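Local coordinates for E3 SUMO-protein ligase SIZ1 (Saccharomyces cerevisiae, PDB 3I2D), which acts as a SUMO E3 ligase of the PIAS family, promoting attachment of SUMO (Smt3) to septins and to PCNA, at residues A[97-102]-A[179-184]; A[148-153]-A[172-177]. All blocks are in the same frame, centred on the assembly; numbering follows the deposited sequence.

In the fold
Both contacts lie in the PINIT domain, away from the zinc-binding SP-RING. They reach the same antiparallel sheet, and their centres are about 10 Å apart. Contact 1 pairs two strands by backbone hydrogen bonds. One face, with Ala98, Phe100, Asn182 and Val184, is buried and mostly apolar, its one amide being hydrogen-bonded, while lysines and amides hold the other, more exposed side. Contact 1 buries about 563 Å² between its segments. Contact 2 is smaller, about 285 Å², and lies at the surface. There loop 172-177 meets the turn and short strand of 148-153 through one side-chain amide and carbon packing. They join at Asn182 and Asn183, which bind Asn148, and at Leu102, which packs on Leu175.

Contact 1. Residues A[97-102]-A[179-184]; sequences SAKFKL and TQQNNV
The end of Lys101 meets the backbone of Thr179 and Gln180. Its chain bends at CE (chi3 73°) and again at NZ (chi4 -63°), and NZ ends 3.4 Å from Thr179 CA, where it makes a weak hydrogen bond to Tyr178 O. Gln181 lies between two lysines. Its CA meets Lys101 CG at 3.4 Å, and its amide end crosses the stem of Lys99, beside CD.

Asn182 begins the strand and forms an antiparallel hydrogen-bonded pair with Phe100. Asn182 N gives a 2.8 Å bond to Phe100 O, and Asn182 O receives Phe100 N at 3.1 Å. Asn182 CB lies over one face of the Phe100 ring, a CH-pi contact 3.7 Å from the centroid. Its OD1 accepts Asn148 ND2 and Lys176 N. Asn183 sits opposite Lys99 in a non-hydrogen-bonded pair. Val184 pairs with Ala98 through two bonds of 3.0 Å, Ala98 N to Val184 O and Val184 N to Ala98 O. Val184 CG2 meets the Phe100 ring at its edge, in plane, near CE2. An alanine at Phe100 would probably leave Asn182 CB without the ring face under it and Val184 CG2 without the ring edge, opening a gap.

Strand 93-100 is outermost in its sheet, and strand 182-191 separates it from strand 143-147. Ala98 and Phe100 pack on strand 74-90, while Leu102 turns to helix 104-111.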
ATOM      1  N   SER A  97      17.368   9.873 -20.502  1.00 58.71           N
ATOM      2  CA  SER A  97      16.639  11.100 -20.343  1.00 60.51           C
ATOM      3  C   SER A  97      15.321  11.006 -21.078  1.00 61.08           C
ATOM      4  O   SER A  97      15.066  10.071 -21.839  1.00 63.30           O
ATOM      5  CB  SER A  97      17.463  12.260 -20.903  1.00 66.28           C
ATOM      6  OG  SER A  97      17.835  12.008 -22.250  1.00 69.47           O
ATOM      7  N   ALA A  98      14.478  11.988 -20.833  1.00 59.19           N
ATOM      8  CA  ALA A  98      13.193  12.045 -21.477  1.00 64.69           C
ATOM      9  C   ALA A  98      12.729  13.481 -21.386  1.00 67.67           C
ATOM     10  O   ALA A  98      13.012  14.187 -20.416  1.00 66.27           O
ATOM     11  CB  ALA A  98      12.207  11.125 -20.783  1.00 63.73           C
ATOM     12  N   LYS A  99      12.053  13.921 -22.434  1.00 71.60           N
ATOM     13  CA  LYS A  99      11.514  15.262 -22.480  1.00 74.27           C
ATOM     14  C   LYS A  99      10.041  15.020 -22.748  1.00 76.85           C
ATOM     15  O   LYS A  99       9.681  14.135 -23.543  1.00 73.95           O
ATOM     16  CB  LYS A  99      12.159  16.062 -23.611  1.00 75.10           C
ATOM     17  CG  LYS A  99      13.649  16.324 -23.407  1.00 83.61           C
ATOM     18  CD  LYS A  99      14.252  17.088 -24.581  1.00 85.80           C
ATOM     19  CE  LYS A  99      15.702  17.484 -24.324  1.00 87.43           C
ATOM     20  NZ  LYS A  99      16.600  16.306 -24.163  1.00 90.68           N
ATOM     21  N   PHE A 100       9.191  15.774 -22.061  1.00 74.05           N
ATOM     22  CA  PHE A 100       7.759  15.619 -22.232  1.00 73.05           C
ATOM     23  C   PHE A 100       7.075  16.893 -21.771  1.00 74.24           C
ATOM     24  O   PHE A 100       7.563  17.571 -20.865  1.00 74.52           O
ATOM     25  CB  PHE A 100       7.277  14.418 -21.402  1.00 70.24           C
ATOM     26  CG  PHE A 100       7.505  14.577 -19.917  1.00 68.92           C
ATOM     27  CD1 PHE A 100       6.484  15.031 -19.083  1.00 64.99           C
ATOM     28  CD2 PHE A 100       8.759  14.344 -19.366  1.00 65.09           C
ATOM     29  CE1 PHE A 100       6.708  15.258 -17.731  1.00 60.02           C
ATOM     30  CE2 PHE A 100       8.993  14.570 -18.007  1.00 66.38           C
ATOM     31  CZ  PHE A 100       7.963  15.030 -17.190  1.00 62.27           C
ATOM     32  N   LYS A 101       5.966  17.229 -22.416  1.00 80.09           N
ATOM     33  CA  LYS A 101       5.177  18.396 -22.035  1.00 82.86           C
ATOM     34  C   LYS A 101       3.832  17.875 -21.548  1.00 81.47           C
ATOM     35  O   LYS A 101       3.250  16.975 -22.150  1.00 80.54           O
ATOM     36  CB  LYS A 101       4.965  19.340 -23.221  1.00 87.24           C
ATOM     37  CG  LYS A 101       6.173  20.194 -23.570  1.00 92.89           C
ATOM     38  CD  LYS A 101       5.775  21.404 -24.414  1.00 93.29           C
ATOM     39  CE  LYS A 101       5.033  22.463 -23.586  1.00 94.07           C
ATOM     40  NZ  LYS A 101       3.729  22.007 -23.004  1.00 92.01           N
ATOM     41  N   LEU A 102       3.344  18.428 -20.449  1.00 83.82           N
ATOM     42  CA  LEU A 102       2.068  17.978 -19.913  1.00 87.86           C
ATOM     43  C   LEU A 102       0.903  18.511 -20.722  1.00 89.30           C
ATOM     44  O   LEU A 102       0.763  19.724 -20.897  1.00 90.89           O
ATOM     45  CB  LEU A 102       1.913  18.413 -18.456  1.00 83.88           C
ATOM     46  CG  LEU A 102       2.759  17.625 -17.464  1.00 78.60           C
ATOM     47  CD1 LEU A 102       2.399  18.052 -16.054  1.00 75.71           C
ATOM     48  CD2 LEU A 102       2.507  16.134 -17.664  1.00 68.89           C
ATOM     49  N   THR A 179       2.587  25.021 -20.303  1.00102.90           N
ATOM     50  CA  THR A 179       3.221  25.053 -21.630  1.00102.07           C
ATOM     51  C   THR A 179       4.720  25.322 -21.487  1.00103.61           C
ATOM     52  O   THR A 179       5.173  26.466 -21.576  1.00102.16           O
ATOM     53  CB  THR A 179       2.630  26.172 -22.537  1.00 99.73           C
ATOM     54  OG1 THR A 179       2.667  27.428 -21.841  1.00 89.45           O
ATOM     55  CG2 THR A 179       1.204  25.840 -22.955  1.00 93.05           C
ATOM     56  N   GLN A 180       5.480  24.259 -21.264  1.00104.12           N
ATOM     57  CA  GLN A 180       6.919  24.358 -21.099  1.00 98.75           C
ATOM     58  C   GLN A 180       7.441  22.942 -20.892  1.00 95.83           C
ATOM     59  O   GLN A 180       7.069  22.257 -19.937  1.00 92.77           O
ATOM     60  CB  GLN A 180       7.244  25.242 -19.893  1.00 97.86           C
ATOM     61  CG  GLN A 180       8.711  25.580 -19.732  1.00102.56           C
ATOM     62  CD  GLN A 180       8.940  26.645 -18.672  1.00107.34           C
ATOM     63  OE1 GLN A 180      10.079  26.920 -18.278  1.00108.78           O
ATOM     64  NE2 GLN A 180       7.855  27.256 -18.206  1.00103.80           N
ATOM     65  N   GLN A 181       8.290  22.508 -21.817  1.00 92.29           N
ATOM     66  CA  GLN A 181       8.876  21.177 -21.789  1.00 86.76           C
ATOM     67  C   GLN A 181       9.550  20.825 -20.468  1.00 84.54           C
ATOM     68  O   GLN A 181      10.158  21.677 -19.809  1.00 85.26           O
ATOM     69  CB  GLN A 181       9.877  21.037 -22.930  1.00 81.51           C
ATOM     70  CG  GLN A 181      10.736  19.806 -22.829  1.00 86.35           C
ATOM     71  CD  GLN A 181      11.923  19.865 -23.759  1.00 88.39           C
ATOM     72  OE1 GLN A 181      11.762  19.864 -24.977  1.00 91.90           O
ATOM     73  NE2 GLN A 181      13.128  19.926 -23.191  1.00 83.27           N
ATOM     74  N   ASN A 182       9.427  19.555 -20.095  1.00 81.26           N
ATOM     75  CA  ASN A 182      10.011  19.027 -18.871  1.00 75.97           C
ATOM     76  C   ASN A 182      11.132  18.082 -19.237  1.00 72.22           C
ATOM     77  O   ASN A 182      11.098  17.439 -20.287  1.00 71.71           O
ATOM     78  CB  ASN A 182       8.966  18.256 -18.066  1.00 73.81           C
ATOM     79  CG  ASN A 182       8.035  19.162 -17.303  1.00 74.31           C
ATOM     80  OD1 ASN A 182       8.453  19.886 -16.392  1.00 66.88           O
ATOM     81  ND2 ASN A 182       6.758  19.128 -17.667  1.00 75.27           N
ATOM     82  N   ASN A 183      12.127  17.990 -18.370  1.00 71.51           N
ATOM     83  CA  ASN A 183      13.236  17.095 -18.635  1.00 74.08           C
ATOM     84  C   ASN A 183      13.587  16.248 -17.421  1.00 70.51           C
ATOM     85  O   ASN A 183      13.870  16.766 -16.339  1.00 70.49           O
ATOM     86  CB  ASN A 183      14.461  17.886 -19.088  1.00 82.18           C
ATOM     87  CG  ASN A 183      15.275  17.138 -20.118  1.00 92.45           C
ATOM     88  OD1 ASN A 183      15.965  16.160 -19.806  1.00 92.88           O
ATOM     89  ND2 ASN A 183      15.182  17.582 -21.367  1.00 95.36           N
ATOM     90  N   VAL A 184      13.556  14.936 -17.613  1.00 65.17           N
ATOM     91  CA  VAL A 184      13.879  13.994 -16.559  1.00 60.33           C
ATOM     92  C   VAL A 184      15.140  13.268 -16.956  1.00 57.62           C
ATOM     93  O   VAL A 184      15.277  12.834 -18.094  1.00 56.94           O
ATOM     94  CB  VAL A 184      12.780  12.951 -16.385  1.00 58.81           C
ATOM     95  CG1 VAL A 184      13.188  11.956 -15.318  1.00 61.35           C
ATOM     96  CG2 VAL A 184      11.487  13.630 -16.009  1.00 68.95           C
TER

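Contact 2. Residues A[148-153]-A[172-177]; sequences NNVQIK and TPHLKP
The His174 ring overlaps the side chains of Val150 and Ile152, through CG1 of each, meeting both obliquely. Val150 CG1 is nearest ND1 of His174, at 3.9 Å. Ile152 CG1 is nearest CD2 of His174, at 3.8 Å; ND1 and CD2 are the two ring atoms bonded to CG. Val150 crosses the histidine at about a right angle. Ile152 and His174 instead slide past each other in opposite directions. CB of His174 points toward 148-153, and CG is set anti to the carbonyl carbon (chi1 -52°), beside the backbone N. The ring contacts are plain van der Waals packing at ordinary distances.

The polar part belongs to Asn148. Its ND2 gives a 2.6 Å hydrogen bond to His174 O, with an angle of 149° at the hydrogen. The donor lies in the carbonyl plane, and the oxygen lies close to the amide plane of the asparagine. Lys176 runs across the same amide: its CG is 3.6 Å from Asn148 ND2, and its CE is 4.1 Å from Asn148 CB.

Asn148 and Asn149 link strands 143-147 and 150-151. Both have positive phi, consistent with a type I' turn in a two-residue beta-hairpin. The loop 172-177 follows strand 169-170, so the contact joins the hairpin to the connection leading into strand 182-191. At the start of that loop, Thr172 OG1 is hydrogen-bonded to Leu119 N and Asp170 OD1.

Asn148 has partners on both ends of its amide. ND2 also reaches Asn182 OD1, and OD1 accepts Asn183 N. This fixes which end is oxygen and which is nitrogen, and holds the amide against rotation. One side chain thus ties the turn to the loop and to the adjoining strand, whereas the imidazole is held here by carbon packing.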
ATOM      1  N   ASN A 148      14.061  18.478 -14.450  1.00 62.48           N
ATOM      2  CA  ASN A 148      14.311  19.869 -14.798  1.00 61.58           C
ATOM      3  C   ASN A 148      15.465  20.401 -13.939  1.00 67.09           C
ATOM      4  O   ASN A 148      15.315  21.353 -13.167  1.00 64.39           O
ATOM      5  CB  ASN A 148      13.051  20.715 -14.597  1.00 52.30           C
ATOM      6  CG  ASN A 148      11.870  20.210 -15.414  1.00 53.11           C
ATOM      7  OD1 ASN A 148      12.019  19.817 -16.573  1.00 51.08           O
ATOM      8  ND2 ASN A 148      10.682  20.236 -14.815  1.00 42.37           N
ATOM      9  N   ASN A 149      16.609  19.733 -14.071  1.00 71.71           N
ATOM     10  CA  ASN A 149      17.851  20.077 -13.387  1.00 76.47           C
ATOM     11  C   ASN A 149      17.884  20.023 -11.857  1.00 75.13           C
ATOM     12  O   ASN A 149      18.890  20.401 -11.253  1.00 72.00           O
ATOM     13  CB  ASN A 149      18.335  21.453 -13.860  1.00 80.66           C
ATOM     14  CG  ASN A 149      19.830  21.645 -13.657  1.00 88.64           C
ATOM     15  OD1 ASN A 149      20.634  20.856 -14.153  1.00 89.90           O
ATOM     16  ND2 ASN A 149      20.211  22.696 -12.929  1.00 91.05           N
ATOM     17  N   VAL A 150      16.808  19.551 -11.228  1.00 74.68           N
ATOM     18  CA  VAL A 150      16.772  19.441  -9.763  1.00 74.38           C
ATOM     19  C   VAL A 150      16.832  17.971  -9.339  1.00 77.27           C
ATOM     20  O   VAL A 150      16.126  17.123  -9.898  1.00 73.37           O
ATOM     21  CB  VAL A 150      15.478  20.037  -9.158  1.00 73.55           C
ATOM     22  CG1 VAL A 150      15.616  20.144  -7.643  1.00 63.68           C
ATOM     23  CG2 VAL A 150      15.183  21.386  -9.772  1.00 75.00           C
ATOM     24  N   GLN A 151      17.666  17.671  -8.346  1.00 78.93           N
ATOM     25  CA  GLN A 151      17.783  16.298  -7.873  1.00 80.32           C
ATOM     26  C   GLN A 151      16.608  15.936  -6.988  1.00 78.87           C
ATOM     27  O   GLN A 151      16.281  16.650  -6.047  1.00 79.37           O
ATOM     28  CB  GLN A 151      19.071  16.070  -7.086  1.00 79.25           C
ATOM     29  CG  GLN A 151      19.337  14.581  -6.873  1.00 87.02           C
ATOM     30  CD  GLN A 151      20.340  14.291  -5.776  1.00 90.74           C
ATOM     31  OE1 GLN A 151      20.020  14.372  -4.589  1.00 88.28           O
ATOM     32  NE2 GLN A 151      21.564  13.955  -6.170  1.00 91.70           N
ATOM     33  N   ILE A 152      15.991  14.802  -7.292  1.00 78.27           N
ATOM     34  CA  ILE A 152      14.836  14.314  -6.559  1.00 71.21           C
ATOM     35  C   ILE A 152      15.196  13.324  -5.450  1.00 75.38           C
ATOM     36  O   ILE A 152      15.591  12.190  -5.717  1.00 72.38           O
ATOM     37  CB  ILE A 152      13.858  13.656  -7.537  1.00 62.67           C
ATOM     38  CG1 ILE A 152      13.306  14.721  -8.476  1.00 57.02           C
ATOM     39  CG2 ILE A 152      12.752  12.946  -6.794  1.00 58.13           C
ATOM     40  CD1 ILE A 152      12.581  14.145  -9.647  1.00 61.08           C
ATOM     41  N   LYS A 153      15.057  13.776  -4.206  1.00 84.68           N
ATOM     42  CA  LYS A 153      15.332  12.953  -3.030  1.00 93.51           C
ATOM     43  C   LYS A 153      14.363  11.781  -3.103  1.00 97.19           C
ATOM     44  O   LYS A 153      13.239  11.946  -3.571  1.00102.78           O
ATOM     45  CB  LYS A 153      15.074  13.774  -1.756  1.00 96.92           C
ATOM     46  CG  LYS A 153      15.332  13.044  -0.433  1.00103.32           C
ATOM     47  CD  LYS A 153      15.168  13.999   0.756  1.00101.22           C
ATOM     48  CE  LYS A 153      15.412  13.299   2.086  1.00101.28           C
ATOM     49  NZ  LYS A 153      15.294  14.240   3.234  1.00 96.25           N
ATOM     50  N   THR A 172       6.440  15.321  -9.461  1.00 60.82           N
ATOM     51  CA  THR A 172       5.473  16.405  -9.366  1.00 63.24           C
ATOM     52  C   THR A 172       5.867  17.796  -8.888  1.00 64.65           C
ATOM     53  O   THR A 172       5.582  18.781  -9.566  1.00 63.98           O
ATOM     54  CB  THR A 172       4.289  15.950  -8.560  1.00 62.63           C
ATOM     55  OG1 THR A 172       4.042  14.567  -8.851  1.00 68.84           O
ATOM     56  CG2 THR A 172       3.068  16.757  -8.939  1.00 62.02           C
ATOM     57  N   PRO A 173       6.510  17.908  -7.721  1.00 64.98           N
ATOM     58  CA  PRO A 173       6.884  19.252  -7.268  1.00 64.05           C
ATOM     59  C   PRO A 173       7.942  19.971  -8.105  1.00 66.78           C
ATOM     60  O   PRO A 173       8.278  21.115  -7.813  1.00 75.81           O
ATOM     61  CB  PRO A 173       7.355  19.015  -5.830  1.00 65.89           C
ATOM     62  CG  PRO A 173       7.913  17.633  -5.876  1.00 62.90           C
ATOM     63  CD  PRO A 173       6.862  16.896  -6.709  1.00 65.48           C
ATOM     64  N   HIS A 174       8.460  19.324  -9.143  1.00 68.10           N
ATOM     65  CA  HIS A 174       9.497  19.942  -9.972  1.00 65.82           C
ATOM     66  C   HIS A 174       9.113  20.085 -11.434  1.00 66.22           C
ATOM     67  O   HIS A 174       9.962  20.370 -12.280  1.00 63.12           O
ATOM     68  CB  HIS A 174      10.797  19.144  -9.865  1.00 66.94           C
ATOM     69  CG  HIS A 174      11.228  18.912  -8.456  1.00 70.97           C
ATOM     70  ND1 HIS A 174      11.691  19.928  -7.649  1.00 72.97           N
ATOM     71  CD2 HIS A 174      11.178  17.804  -7.680  1.00 71.84           C
ATOM     72  CE1 HIS A 174      11.900  19.456  -6.432  1.00 75.37           C
ATOM     73  NE2 HIS A 174      11.594  18.172  -6.424  1.00 75.08           N
ATOM     74  N   LEU A 175       7.840  19.873 -11.740  1.00 67.52           N
ATOM     75  CA  LEU A 175       7.386  20.032 -13.113  1.00 75.85           C
ATOM     76  C   LEU A 175       7.418  21.529 -13.422  1.00 81.67           C
ATOM     77  O   LEU A 175       7.309  22.358 -12.508  1.00 82.85           O
ATOM     78  CB  LEU A 175       5.954  19.513 -13.280  1.00 69.43           C
ATOM     79  CG  LEU A 175       5.731  18.005 -13.380  1.00 71.17           C
ATOM     80  CD1 LEU A 175       4.241  17.731 -13.418  1.00 66.97           C
ATOM     81  CD2 LEU A 175       6.404  17.452 -14.629  1.00 65.98           C
ATOM     82  N   LYS A 176       7.589  21.875 -14.697  1.00 80.91           N
ATOM     83  CA  LYS A 176       7.596  23.274 -15.107  1.00 80.42           C
ATOM     84  C   LYS A 176       6.146  23.662 -15.434  1.00 84.57           C
ATOM     85  O   LYS A 176       5.273  22.790 -15.496  1.00 83.71           O
ATOM     86  CB  LYS A 176       8.504  23.467 -16.324  1.00 79.14           C
ATOM     87  CG  LYS A 176       9.987  23.566 -15.984  1.00 76.10           C
ATOM     88  CD  LYS A 176      10.832  23.757 -17.246  1.00 84.35           C
ATOM     89  CE  LYS A 176      12.311  23.950 -16.919  1.00 79.49           C
ATOM     90  NZ  LYS A 176      12.514  25.088 -15.983  1.00 77.53           N
ATOM     91  N   PRO A 177       5.867  24.971 -15.624  1.00 87.26           N
ATOM     92  CA  PRO A 177       4.517  25.469 -15.938  1.00 83.52           C
ATOM     93  C   PRO A 177       3.867  24.964 -17.233  1.00 82.45           C
ATOM     94  O   PRO A 177       4.498  24.920 -18.287  1.00 80.10           O
ATOM     95  CB  PRO A 177       4.706  26.985 -15.935  1.00 84.58           C
ATOM     96  CG  PRO A 177       5.792  27.187 -14.902  1.00 83.84           C
ATOM     97  CD  PRO A 177       6.768  26.095 -15.290  1.00 87.92           C
TER